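Local coordinates for protein O-methyltransferase (Coxiella burnetii, PDB 3TR6) that probably transfers methyl groups from S-adenosylmethionine to oxygen atoms of acceptor molecules, and is seen with S-adenosylhomocysteine and a nickel ion bound, at residues 159-164 with 168-173; 7-10 with 14-17; 179-184 with 192-197; 35-40 with 102-107. One frame throughout, in Å; residues are numbered along the deposited sequence.

Contact 1 of 4, residues 159-164 with 168-173. With NI (nickel (II) ion), chain B.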
loop_
_atom_site.group_PDB
_atom_site.type_symbol
_atom_site.label_atom_id
_atom_site.label_comp_id
_atom_site.label_asym_id
_atom_site.label_seq_id
_atom_site.Cartn_x
_atom_site.Cartn_y
_atom_site.Cartn_z
ATOM N N GLU A 159 -20.285 -5.474 -7.613
ATOM C CA GLU A 159 -20.319 -4.941 -8.966
ATOM C C GLU A 159 -18.915 -4.616 -9.465
ATOM O O GLU A 159 -18.606 -4.803 -10.643
ATOM C CB GLU A 159 -21.201 -3.692 -9.022
ATOM C CG GLU A 159 -22.667 -3.959 -8.732
ATOM C CD GLU A 159 -23.360 -4.696 -9.863
ATOM O OE1 GLU A 159 -23.872 -4.022 -10.783
ATOM O OE2 GLU A 159 -23.394 -5.945 -9.831
ATOM N N SER A 160 -18.068 -4.132 -8.563
ATOM C CA SER A 160 -16.706 -3.760 -8.920
ATOM C C SER A 160 -15.866 -4.973 -9.307
ATOM O O SER A 160 -14.944 -4.863 -10.111
ATOM C CB SER A 160 -16.038 -2.985 -7.782
ATOM O OG SER A 160 -16.600 -1.692 -7.652
ATOM N N LEU A 161 -16.180 -6.129 -8.732
ATOM C CA LEU A 161 -15.501 -7.361 -9.112
ATOM C C LEU A 161 -15.792 -7.715 -10.565
ATOM O O LEU A 161 -14.890 -8.067 -11.321
ATOM C CB LEU A 161 -15.906 -8.517 -8.200
ATOM C CG LEU A 161 -15.010 -8.768 -6.990
ATOM C CD1 LEU A 161 -15.497 -9.982 -6.217
ATOM C CD2 LEU A 161 -13.574 -8.960 -7.439
ATOM N N LYS A 162 -17.058 -7.616 -10.950
ATOM C CA LYS A 162 -17.469 -7.934 -12.311
ATOM C C LYS A 162 -16.770 -7.022 -13.314
ATOM O O LYS A 162 -16.385 -7.458 -14.398
ATOM C CB LYS A 162 -18.989 -7.798 -12.458
ATOM C CG LYS A 162 -19.814 -8.738 -11.587
ATOM C CD LYS A 162 -21.304 -8.450 -11.752
ATOM C CE LYS A 162 -22.170 -9.488 -11.055
ATOM N NZ LYS A 162 -22.081 -9.418 -9.568
ATOM N N LEU A 163 -16.605 -5.756 -12.940
ATOM C CA LEU A 163 -16.061 -4.741 -13.837
ATOM C C LEU A 163 -14.534 -4.734 -13.904
ATOM O O LEU A 163 -13.944 -4.119 -14.796
ATOM C CB LEU A 163 -16.566 -3.355 -13.431
ATOM C CG LEU A 163 -18.026 -3.040 -13.751
ATOM C CD1 LEU A 163 -18.575 -1.982 -12.809
ATOM C CD2 LEU A 163 -18.181 -2.605 -15.204
ATOM N N LEU A 164 -13.894 -5.409 -12.955
ATOM C CA LEU A 164 -12.438 -5.412 -12.888
ATOM C C LEU A 164 -11.826 -6.444 -13.816
ATOM O O LEU A 164 -12.329 -7.564 -13.935
ATOM C CB LEU A 164 -11.951 -5.669 -11.458
ATOM C CG LEU A 164 -11.958 -4.496 -10.475
ATOM C CD1 LEU A 164 -11.351 -4.937 -9.159
ATOM C CD2 LEU A 164 -11.209 -3.297 -11.042
ATOM N N GLY A 168 -7.152 -6.689 -11.445
ATOM C CA GLY A 168 -7.666 -5.369 -11.133
ATOM C C GLY A 168 -7.734 -5.150 -9.633
ATOM O O GLY A 168 -7.638 -6.104 -8.857
ATOM N N LEU A 169 -7.909 -3.899 -9.218
ATOM C CA LEU A 169 -7.857 -3.566 -7.797
ATOM C C LEU A 169 -9.075 -2.798 -7.278
ATOM O O LEU A 169 -9.468 -1.778 -7.843
ATOM C CB LEU A 169 -6.585 -2.776 -7.486
ATOM C CG LEU A 169 -6.347 -2.474 -6.009
ATOM C CD1 LEU A 169 -6.052 -3.763 -5.247
ATOM C CD2 LEU A 169 -5.219 -1.465 -5.825
ATOM N N ILE A 170 -9.661 -3.300 -6.195
ATOM C CA ILE A 170 -10.690 -2.568 -5.462
ATOM C C ILE A 170 -10.079 -1.902 -4.233
ATOM O O ILE A 170 -9.391 -2.550 -3.448
ATOM C CB ILE A 170 -11.818 -3.490 -4.968
ATOM C CG1 ILE A 170 -12.570 -4.108 -6.144
ATOM C CG2 ILE A 170 -12.781 -2.715 -4.087
ATOM C CD1 ILE A 170 -13.557 -5.164 -5.734
ATOM N N ALA A 171 -10.332 -0.609 -4.071
ATOM C CA ALA A 171 -9.942 0.104 -2.861
ATOM C C ALA A 171 -11.192 0.576 -2.122
ATOM O O ALA A 171 -12.044 1.244 -2.702
ATOM C CB ALA A 171 -9.040 1.273 -3.196
ATOM N N VAL A 172 -11.306 0.215 -0.848
ATOM C CA VAL A 172 -12.472 0.587 -0.052
ATOM C C VAL A 172 -12.064 1.431 1.149
ATOM O O VAL A 172 -11.226 1.019 1.948
ATOM C CB VAL A 172 -13.241 -0.657 0.436
ATOM C CG1 VAL A 172 -14.486 -0.249 1.218
ATOM C CG2 VAL A 172 -13.612 -1.547 -0.742
ATOM N N ASP A 173 -12.661 2.611 1.274
ATOM C CA ASP A 173 -12.360 3.506 2.384
ATOM C C ASP A 173 -13.311 3.271 3.559
ATOM O O ASP A 173 -14.356 2.638 3.407
ATOM C CB ASP A 173 -12.438 4.962 1.924
ATOM C CG ASP A 173 -11.916 5.937 2.965
ATOM O OD1 ASP A 173 -11.281 5.490 3.945
ATOM O OD2 ASP A 173 -12.128 7.154 2.791
HETATM NI NI NI B . -14.271 8.446 2.925
#
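L164 and I170 make the main apolar contact, where the end of helix 153-163 and L164 just beyond it face strand 168-173. CD1 of L164 lies 3.4 Å from CG1 of I170, the side chains crossing obliquely. With CG1 anti to the carbonyl carbon (chi1 -64°), I170 extends its CD1 toward the helix, where it meets CB of S160 at 3.9 Å and, crossing at about a right angle, CG of L161 at 4.1 Å. Small S160 leaves room for the isoleucine, and its OG is satisfied within the helix by the carbonyl of Y156.

L164 also packs on the backbone: CD1 is 3.7 Å from C of G168, and a residue without a side chain lets the leucine lie close to the strand. No hydrogen bond joins the two segments; the contact rests on apolar packing of buried side chains.

The nickel site lies at the far end of the strand, where D173 OD2 binds the ion at 2.5 Å, with D147; N174 also belongs to the site.

The helix and strand complete a beta-alpha-beta crossover of the Rossmann-like sheet. I144 and I146 of the adjacent parallel strand 141-146 help bury S160, L164 and I170, while helix 50-63 packs against L169 and A171.

Contact 2 of 4, residues 7-10 with 14-17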
loop_
_atom_site.group_PDB
_atom_site.type_symbol
_atom_site.label_atom_id
_atom_site.label_comp_id
_atom_site.label_asym_id
_atom_site.label_seq_id
_atom_site.Cartn_x
_atom_site.Cartn_y
_atom_site.Cartn_z
ATOM N N ASN A 7 2.855 -6.345 16.413
ATOM C CA ASN A 7 3.990 -6.415 15.492
ATOM C C ASN A 7 4.079 -5.210 14.555
ATOM O O ASN A 7 4.896 -5.189 13.634
ATOM C CB ASN A 7 3.929 -7.693 14.652
ATOM C CG ASN A 7 4.486 -8.896 15.380
ATOM O OD1 ASN A 7 5.543 -8.821 16.007
ATOM N ND2 ASN A 7 3.775 -10.016 15.304
ATOM N N THR A 8 3.224 -4.218 14.782
ATOM C CA THR A 8 3.256 -2.985 14.005
ATOM C C THR A 8 3.434 -1.799 14.935
ATOM O O THR A 8 2.816 -1.734 15.993
ATOM C CB THR A 8 1.962 -2.793 13.185
ATOM O OG1 THR A 8 1.979 -3.667 12.054
ATOM C CG2 THR A 8 1.844 -1.362 12.692
ATOM N N THR A 9 4.292 -0.865 14.551
ATOM C CA THR A 9 4.433 0.371 15.305
ATOM C C THR A 9 3.161 1.212 15.199
ATOM O O THR A 9 2.848 1.759 14.142
ATOM C CB THR A 9 5.638 1.171 14.815
ATOM O OG1 THR A 9 6.831 0.423 15.073
ATOM C CG2 THR A 9 5.716 2.514 15.521
ATOM N N LEU A 10 2.424 1.301 16.301
ATOM C CA LEU A 10 1.167 2.036 16.322
ATOM C C LEU A 10 1.419 3.538 16.266
ATOM O O LEU A 10 2.400 4.036 16.821
ATOM C CB LEU A 10 0.358 1.672 17.567
ATOM C CG LEU A 10 0.172 0.176 17.827
ATOM C CD1 LEU A 10 -0.708 -0.056 19.050
ATOM C CD2 LEU A 10 -0.409 -0.532 16.606
ATOM N N GLU A 14 1.917 12.153 17.819
ATOM C CA GLU A 14 3.279 12.611 17.569
ATOM C C GLU A 14 3.853 11.950 16.321
ATOM O O GLU A 14 4.299 12.625 15.393
ATOM C CB GLU A 14 4.180 12.317 18.772
ATOM C CG GLU A 14 3.911 13.191 19.996
ATOM C CD GLU A 14 2.575 12.889 20.672
ATOM O OE1 GLU A 14 2.196 11.699 20.761
ATOM O OE2 GLU A 14 1.902 13.846 21.115
ATOM N N LEU A 15 3.835 10.623 16.309
ATOM C CA LEU A 15 4.384 9.861 15.198
ATOM C C LEU A 15 3.610 10.134 13.910
ATOM O O LEU A 15 4.201 10.259 12.837
ATOM C CB LEU A 15 4.380 8.367 15.528
ATOM C CG LEU A 15 5.231 7.463 14.638
ATOM C CD1 LEU A 15 6.658 7.981 14.556
ATOM C CD2 LEU A 15 5.203 6.028 15.144
ATOM N N TYR A 16 2.288 10.234 14.021
ATOM C CA TYR A 16 1.450 10.538 12.866
ATOM C C TYR A 16 1.881 11.833 12.183
ATOM O O TYR A 16 2.003 11.888 10.959
ATOM C CB TYR A 16 -0.026 10.622 13.267
ATOM C CG TYR A 16 -0.918 11.193 12.182
ATOM C CD1 TYR A 16 -1.289 10.429 11.080
ATOM C CD2 TYR A 16 -1.393 12.496 12.263
ATOM C CE1 TYR A 16 -2.103 10.949 10.089
ATOM C CE2 TYR A 16 -2.206 13.024 11.278
ATOM C CZ TYR A 16 -2.560 12.249 10.194
ATOM O OH TYR A 16 -3.370 12.776 9.214
ATOM N N GLN A 17 2.114 12.872 12.976
ATOM C CA GLN A 17 2.524 14.158 12.431
ATOM C C GLN A 17 3.882 14.065 11.753
ATOM O O GLN A 17 4.109 14.677 10.709
ATOM C CB GLN A 17 2.545 15.229 13.523
ATOM C CG GLN A 17 1.160 15.654 13.983
ATOM C CD GLN A 17 0.324 16.227 12.856
ATOM O OE1 GLN A 17 0.860 16.713 11.858
ATOM N NE2 GLN A 17 -0.993 16.169 13.006
#
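T9 and L15 meet methyl to methyl because each side chain sends a carbon branch away from its own backbone N: CG2 of T9 stands anti to it while OG1 lies beside it (chi1 -64°), and CG of L15 is likewise anti (chi1 -165°). The setting is the N-terminal arm of this O-methyltransferase, an irregular segment that leads into helix 13-21 and reaches over to the second subunit of the dimer.

L15 suits its place in the first turns of the helix, since it points toward the arm and offers an apolar branch to what passes there. The two side chains cross at about a right angle, and their touch is limited to two methyls, CG2 of T9 and CD2 of L15. Threonine serves two purposes at position 9. Its methyl faces the leucine, while OG1 hydrogen-bonds D216 of the second subunit, dividing one small side chain between packing within the chain and polar contact across the interface. L10 turns its own side chain away and contributes its backbone instead. No hydrogen bond links the two segments directly.

Beside this contact, T8 OG1 bonds E51 of the second subunit, and the OH of Y16 bonds both E51 of its own chain and the backbone N of N7 of the second subunit. T12 OG1, between the segments, accepts a bond from the backbone N of L15.

L15 CD2 meets both T9 and L10, lying 3.6 Å from CG2 of T9 and 3.8 Å from the carbonyl O of L10.

Contact 3 of 4, residues 179-184 with 192-197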
loop_
_atom_site.group_PDB
_atom_site.type_symbol
_atom_site.label_atom_id
_atom_site.label_comp_id
_atom_site.label_asym_id
_atom_site.label_seq_id
_atom_site.Cartn_x
_atom_site.Cartn_y
_atom_site.Cartn_z
ATOM N N GLY A 179 -12.717 3.440 14.517
ATOM C CA GLY A 179 -12.517 2.523 15.624
ATOM C C GLY A 179 -13.767 1.778 16.051
ATOM O O GLY A 179 -13.676 0.712 16.662
ATOM N N GLN A 180 -14.933 2.333 15.726
ATOM C CA GLN A 180 -16.213 1.753 16.133
ATOM C C GLN A 180 -16.345 0.295 15.726
ATOM O O GLN A 180 -17.089 -0.471 16.340
ATOM C CB GLN A 180 -17.373 2.527 15.511
ATOM C CG GLN A 180 -17.567 3.931 16.032
ATOM C CD GLN A 180 -18.795 4.587 15.434
ATOM O OE1 GLN A 180 -19.900 4.040 15.501
ATOM N NE2 GLN A 180 -18.608 5.756 14.830
ATOM N N VAL A 181 -15.629 -0.079 14.675
ATOM C CA VAL A 181 -15.790 -1.386 14.061
ATOM C C VAL A 181 -15.258 -2.499 14.968
ATOM O O VAL A 181 -15.674 -3.651 14.864
ATOM C CB VAL A 181 -15.113 -1.419 12.667
ATOM C CG1 VAL A 181 -13.602 -1.523 12.804
ATOM C CG2 VAL A 181 -15.667 -2.549 11.822
ATOM N N ALA A 182 -14.351 -2.139 15.870
ATOM C CA ALA A 182 -13.771 -3.099 16.801
ATOM C C ALA A 182 -14.666 -3.298 18.020
ATOM O O ALA A 182 -14.477 -4.237 18.794
ATOM C CB ALA A 182 -12.382 -2.656 17.229
ATOM N N ASP A 183 -15.637 -2.405 18.187
ATOM C CA ASP A 183 -16.597 -2.500 19.282
ATOM C C ASP A 183 -17.811 -3.316 18.854
ATOM O O ASP A 183 -18.771 -2.778 18.300
ATOM C CB ASP A 183 -17.030 -1.106 19.735
ATOM C CG ASP A 183 -18.008 -1.146 20.889
ATOM O OD1 ASP A 183 -18.044 -2.168 21.610
ATOM O OD2 ASP A 183 -18.738 -0.152 21.080
ATOM N N GLU A 184 -17.758 -4.618 19.117
ATOM C CA GLU A 184 -18.799 -5.548 18.685
ATOM C C GLU A 184 -20.188 -5.158 19.193
ATOM O O GLU A 184 -21.205 -5.621 18.672
ATOM C CB GLU A 184 -18.456 -6.967 19.143
ATOM C CG GLU A 184 -19.374 -8.044 18.588
ATOM C CD GLU A 184 -19.094 -9.411 19.185
ATOM O OE1 GLU A 184 -18.564 -10.284 18.463
ATOM O OE2 GLU A 184 -19.405 -9.611 20.378
ATOM N N GLN A 192 -22.665 -2.552 11.890
ATOM C CA GLN A 192 -22.857 -3.982 11.687
ATOM C C GLN A 192 -22.662 -4.382 10.222
ATOM O O GLN A 192 -22.201 -5.484 9.930
ATOM C CB GLN A 192 -24.237 -4.417 12.189
ATOM C CG GLN A 192 -24.331 -4.553 13.705
ATOM C CD GLN A 192 -23.511 -5.716 14.244
ATOM O OE1 GLN A 192 -22.505 -5.522 14.930
ATOM N NE2 GLN A 192 -23.945 -6.935 13.940
ATOM N N LEU A 193 -23.009 -3.480 9.308
ATOM C CA LEU A 193 -22.816 -3.729 7.881
ATOM C C LEU A 193 -21.339 -3.822 7.513
ATOM O O LEU A 193 -20.946 -4.669 6.709
ATOM C CB LEU A 193 -23.489 -2.645 7.034
ATOM C CG LEU A 193 -24.966 -2.849 6.708
ATOM C CD1 LEU A 193 -25.394 -1.875 5.628
ATOM C CD2 LEU A 193 -25.225 -4.282 6.267
ATOM N N ILE A 194 -20.530 -2.944 8.099
ATOM C CA ILE A 194 -19.102 -2.900 7.804
ATOM C C ILE A 194 -18.354 -4.039 8.488
ATOM O O ILE A 194 -17.393 -4.576 7.940
ATOM C CB ILE A 194 -18.482 -1.545 8.190
ATOM C CG1 ILE A 194 -19.083 -0.434 7.329
ATOM C CG2 ILE A 194 -16.972 -1.579 8.022
ATOM C CD1 ILE A 194 -19.110 -0.767 5.848
ATOM N N ARG A 195 -18.797 -4.409 9.684
ATOM C CA ARG A 195 -18.222 -5.559 10.368
ATOM C C ARG A 195 -18.509 -6.821 9.567
ATOM O O ARG A 195 -17.639 -7.675 9.390
ATOM C CB ARG A 195 -18.766 -5.683 11.794
ATOM C CG ARG A 195 -18.120 -4.725 12.784
ATOM C CD ARG A 195 -18.677 -4.903 14.188
ATOM N NE ARG A 195 -18.696 -6.307 14.588
ATOM C CZ ARG A 195 -17.674 -6.939 15.159
ATOM N NH1 ARG A 195 -16.542 -6.292 15.407
ATOM N NH2 ARG A 195 -17.787 -8.220 15.485
ATOM N N LEU A 196 -19.735 -6.925 9.067
ATOM C CA LEU A 196 -20.128 -8.056 8.243
ATOM C C LEU A 196 -19.335 -8.061 6.939
ATOM O O LEU A 196 -18.944 -9.120 6.446
ATOM C CB LEU A 196 -21.628 -8.000 7.949
ATOM C CG LEU A 196 -22.251 -9.251 7.327
ATOM C CD1 LEU A 196 -22.118 -10.438 8.274
ATOM C CD2 LEU A 196 -23.708 -9.004 6.971
ATOM N N PHE A 197 -19.099 -6.872 6.391
ATOM C CA PHE A 197 -18.393 -6.723 5.120
ATOM C C PHE A 197 -16.913 -7.080 5.222
ATOM O O PHE A 197 -16.370 -7.763 4.351
ATOM C CB PHE A 197 -18.547 -5.295 4.583
ATOM C CG PHE A 197 -17.698 -5.004 3.376
ATOM C CD1 PHE A 197 -18.136 -5.335 2.101
ATOM C CD2 PHE A 197 -16.459 -4.399 3.515
ATOM C CE1 PHE A 197 -17.350 -5.068 0.988
ATOM C CE2 PHE A 197 -15.669 -4.130 2.408
ATOM C CZ PHE A 197 -16.116 -4.464 1.144
#
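R195 reaches from helix 189-203 to the carbonyl of V181, giving a 2.8 Å hydrogen bond from NH1 to O. The oxygen lies at the guanidinium edge, in its plane, and the N-H···O angle is 160°. Meanwhile the arginine's aliphatic part rests on valine, with R195 CG beside V181 CG2; a long side chain with apolar stem and charged end suits both jobs. I194 adds its CG2 at 4.1 Å from CG2 of V181.

E184 passes over one guanidinium face, its CA 3.9 Å above the plane. Its carboxylate stands almost perpendicular to the guanidinium, and OE1 lies 3.7 Å from NH2 of R195, a long salt bridge that is probably loose because this glutamate is poorly ordered.

A bend at chi3 (49°) turns the arginine's end to the carbonyl. That carbonyl is presented by a 3-10 turn, in which A182 N bonds G179 O at 3.0 Å. At G179, phi 108° would jam a CB against the preceding carbonyl O, so a residue without one suits the place.

Y18 of the second subunit packs on V181, A182 and R195. I194 and F197 pack on T153 of helix 153-163; the contact holds the loop after strand 168-173 to helix 189-203.

Contact 4 of 4, residues 35-40 with 102-107; sequences EETTRS and TALAKE
T37 and L104 mark the nearest approach of helices 28-40 and 99-111 within these segments, their CA atoms 8.8 Å apart, a spacing that leaves the contact to side chains. L104 supplies most of it. Its CG stands anti to the backbone N (chi1 -176°), carrying the two methyls toward E36. CD2 lies 3.8 Å from CG of E36, and CD1 is 4.1 Å from CD of the same residue, so the leucine's methyls rest against the glutamate's stem at a slant. T37 is a looser neighbour, with OG1 4.5 Å from L104 CD2; that hydroxyl is bonded to L33 O and to T75.

Glutamate fits at the margin because its stem can cover leucine while a bend at chi2 leads the carboxylate to polar partners. OE2 is hydrogen-bonded to Y108, and OE1 forms a 3.5 Å salt bridge with NH2 of R39. At the helix end, E36 O accepts both S40 N at 2.9 Å and S40 OG at 3.1 Å, from opposite faces of its carbonyl plane; serine can supply this second bond with a short hydroxyl. F41 also packs on L104.

E107 OE2 lies 5.5 Å from E36 OE2, and the nearby like charge would tend to raise the pKa of E36, an effect R39 and Y108 probably counter. Across the segments the contact is packing of L104 on the E36 stem, with the acid's polar bonds made to R39 and Y108.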
loop_
_atom_site.group_PDB
_atom_site.type_symbol
_atom_site.label_atom_id
_atom_site.label_comp_id
_atom_site.label_asym_id
_atom_site.label_seq_id
_atom_site.Cartn_x
_atom_site.Cartn_y
_atom_site.Cartn_z
ATOM N N GLU A 35 -9.321 23.275 1.483
ATOM C CA GLU A 35 -9.545 24.505 2.227
ATOM C C GLU A 35 -10.922 25.047 1.869
ATOM O O GLU A 35 -11.668 25.497 2.736
ATOM C CB GLU A 35 -8.470 25.549 1.912
ATOM C CG GLU A 35 -7.105 25.231 2.502
ATOM C CD GLU A 35 -7.149 25.037 4.009
ATOM O OE1 GLU A 35 -6.824 23.924 4.479
ATOM O OE2 GLU A 35 -7.506 26.000 4.724
ATOM N N GLU A 36 -11.257 24.990 0.585
ATOM C CA GLU A 36 -12.553 25.462 0.119
ATOM C C GLU A 36 -13.685 24.523 0.524
ATOM O O GLU A 36 -14.783 24.967 0.850
ATOM C CB GLU A 36 -12.547 25.659 -1.397
ATOM C CG GLU A 36 -13.938 25.842 -1.981
ATOM C CD GLU A 36 -14.010 26.955 -3.009
ATOM O OE1 GLU A 36 -15.117 27.496 -3.213
ATOM O OE2 GLU A 36 -12.967 27.286 -3.615
ATOM N N THR A 37 -13.418 23.223 0.503
ATOM C CA THR A 37 -14.430 22.253 0.903
ATOM C C THR A 37 -14.762 22.430 2.382
ATOM O O THR A 37 -15.922 22.335 2.784
ATOM C CB THR A 37 -13.978 20.802 0.632
ATOM O OG1 THR A 37 -13.752 20.629 -0.769
ATOM C CG2 THR A 37 -15.040 19.817 1.080
ATOM N N THR A 38 -13.736 22.694 3.186
ATOM C CA THR A 38 -13.921 22.932 4.614
ATOM C C THR A 38 -14.742 24.194 4.836
ATOM O O THR A 38 -15.629 24.240 5.694
ATOM C CB THR A 38 -12.571 23.093 5.342
ATOM O OG1 THR A 38 -11.910 21.825 5.420
ATOM C CG2 THR A 38 -12.786 23.628 6.750
ATOM N N ARG A 39 -14.439 25.216 4.046
ATOM C CA ARG A 39 -15.090 26.510 4.166
ATOM C C ARG A 39 -16.555 26.500 3.720
ATOM O O ARG A 39 -17.383 27.205 4.294
ATOM C CB ARG A 39 -14.301 27.558 3.377
ATOM C CG ARG A 39 -14.944 28.931 3.346
ATOM C CD ARG A 39 -13.985 29.982 2.809
ATOM N NE ARG A 39 -13.487 29.663 1.472
ATOM C CZ ARG A 39 -14.185 29.830 0.352
ATOM N NH1 ARG A 39 -15.426 30.299 0.401
ATOM N NH2 ARG A 39 -13.645 29.517 -0.820
ATOM N N SER A 40 -16.874 25.694 2.710
ATOM C CA SER A 40 -18.178 25.775 2.058
ATOM C C SER A 40 -19.127 24.618 2.358
ATOM O O SER A 40 -20.324 24.722 2.099
ATOM C CB SER A 40 -18.002 25.895 0.542
ATOM O OG SER A 40 -17.091 26.927 0.211
ATOM N N THR A 102 -20.382 18.259 -6.823
ATOM C CA THR A 102 -19.761 17.857 -8.081
ATOM C C THR A 102 -19.479 19.056 -8.982
ATOM O O THR A 102 -18.568 19.019 -9.810
ATOM C CB THR A 102 -20.603 16.814 -8.844
ATOM O OG1 THR A 102 -21.931 17.313 -9.037
ATOM C CG2 THR A 102 -20.666 15.507 -8.064
ATOM N N ALA A 103 -20.258 20.120 -8.817
ATOM C CA ALA A 103 -20.041 21.337 -9.590
ATOM C C ALA A 103 -18.688 21.946 -9.239
ATOM O O ALA A 103 -17.957 22.415 -10.114
ATOM C CB ALA A 103 -21.160 22.333 -9.338
ATOM N N LEU A 104 -18.357 21.933 -7.953
ATOM C CA LEU A 104 -17.059 22.411 -7.499
ATOM C C LEU A 104 -15.962 21.471 -7.988
ATOM O O LEU A 104 -14.885 21.911 -8.393
ATOM C CB LEU A 104 -17.025 22.521 -5.975
ATOM C CG LEU A 104 -15.741 23.099 -5.383
ATOM C CD1 LEU A 104 -15.464 24.484 -5.949
ATOM C CD2 LEU A 104 -15.825 23.138 -3.867
ATOM N N ALA A 105 -16.248 20.172 -7.947
ATOM C CA ALA A 105 -15.340 19.165 -8.483
ATOM C C ALA A 105 -14.969 19.455 -9.937
ATOM O O ALA A 105 -13.788 19.554 -10.269
ATOM C CB ALA A 105 -15.948 17.783 -8.351
ATOM N N LYS A 106 -15.980 19.589 -10.796
ATOM C CA LYS A 106 -15.760 19.931 -12.203
ATOM C C LYS A 106 -14.821 21.116 -12.311
ATOM O O LYS A 106 -13.875 21.106 -13.096
ATOM C CB LYS A 106 -17.073 20.305 -12.892
ATOM C CG LYS A 106 -17.955 19.147 -13.307
ATOM C CD LYS A 106 -19.271 19.666 -13.870
ATOM C CE LYS A 106 -20.194 18.525 -14.257
ATOM N NZ LYS A 106 -21.585 18.995 -14.522
ATOM N N GLU A 107 -15.105 22.142 -11.517
ATOM C CA GLU A 107 -14.359 23.388 -11.553
ATOM C C GLU A 107 -12.879 23.128 -11.306
ATOM O O GLU A 107 -12.026 23.617 -12.040
ATOM C CB GLU A 107 -14.921 24.347 -10.505
ATOM C CG GLU A 107 -14.505 25.790 -10.651
ATOM C CD GLU A 107 -15.170 26.672 -9.609
ATOM O OE1 GLU A 107 -16.416 26.613 -9.469
ATOM O OE2 GLU A 107 -14.432 27.404 -8.923
#

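In the fold
Along the chain the order is contact 2, contact 4, contact 1, contact 3. Contact 1 lies nearest the middle, on the Rossmann-like sheet, and leads directly into contact 3: their centres are about 21 Å apart, and V172 of strand 168-173 touches F197 of helix 189-203. Contact 4 lies on the opposite side of the chain's centre, about 26 Å from contact 1 between centres, joining two helices. Contact 1 carries D173 of the nickel site, and the T37 side chain of contact 4 is about 7 Å from S-adenosylhomocysteine. Contacts 2 and 3, about 23 Å apart between centres, both touch the second subunit, placing the N-terminal arm and the loop before helix 189-203 at the dimer interface.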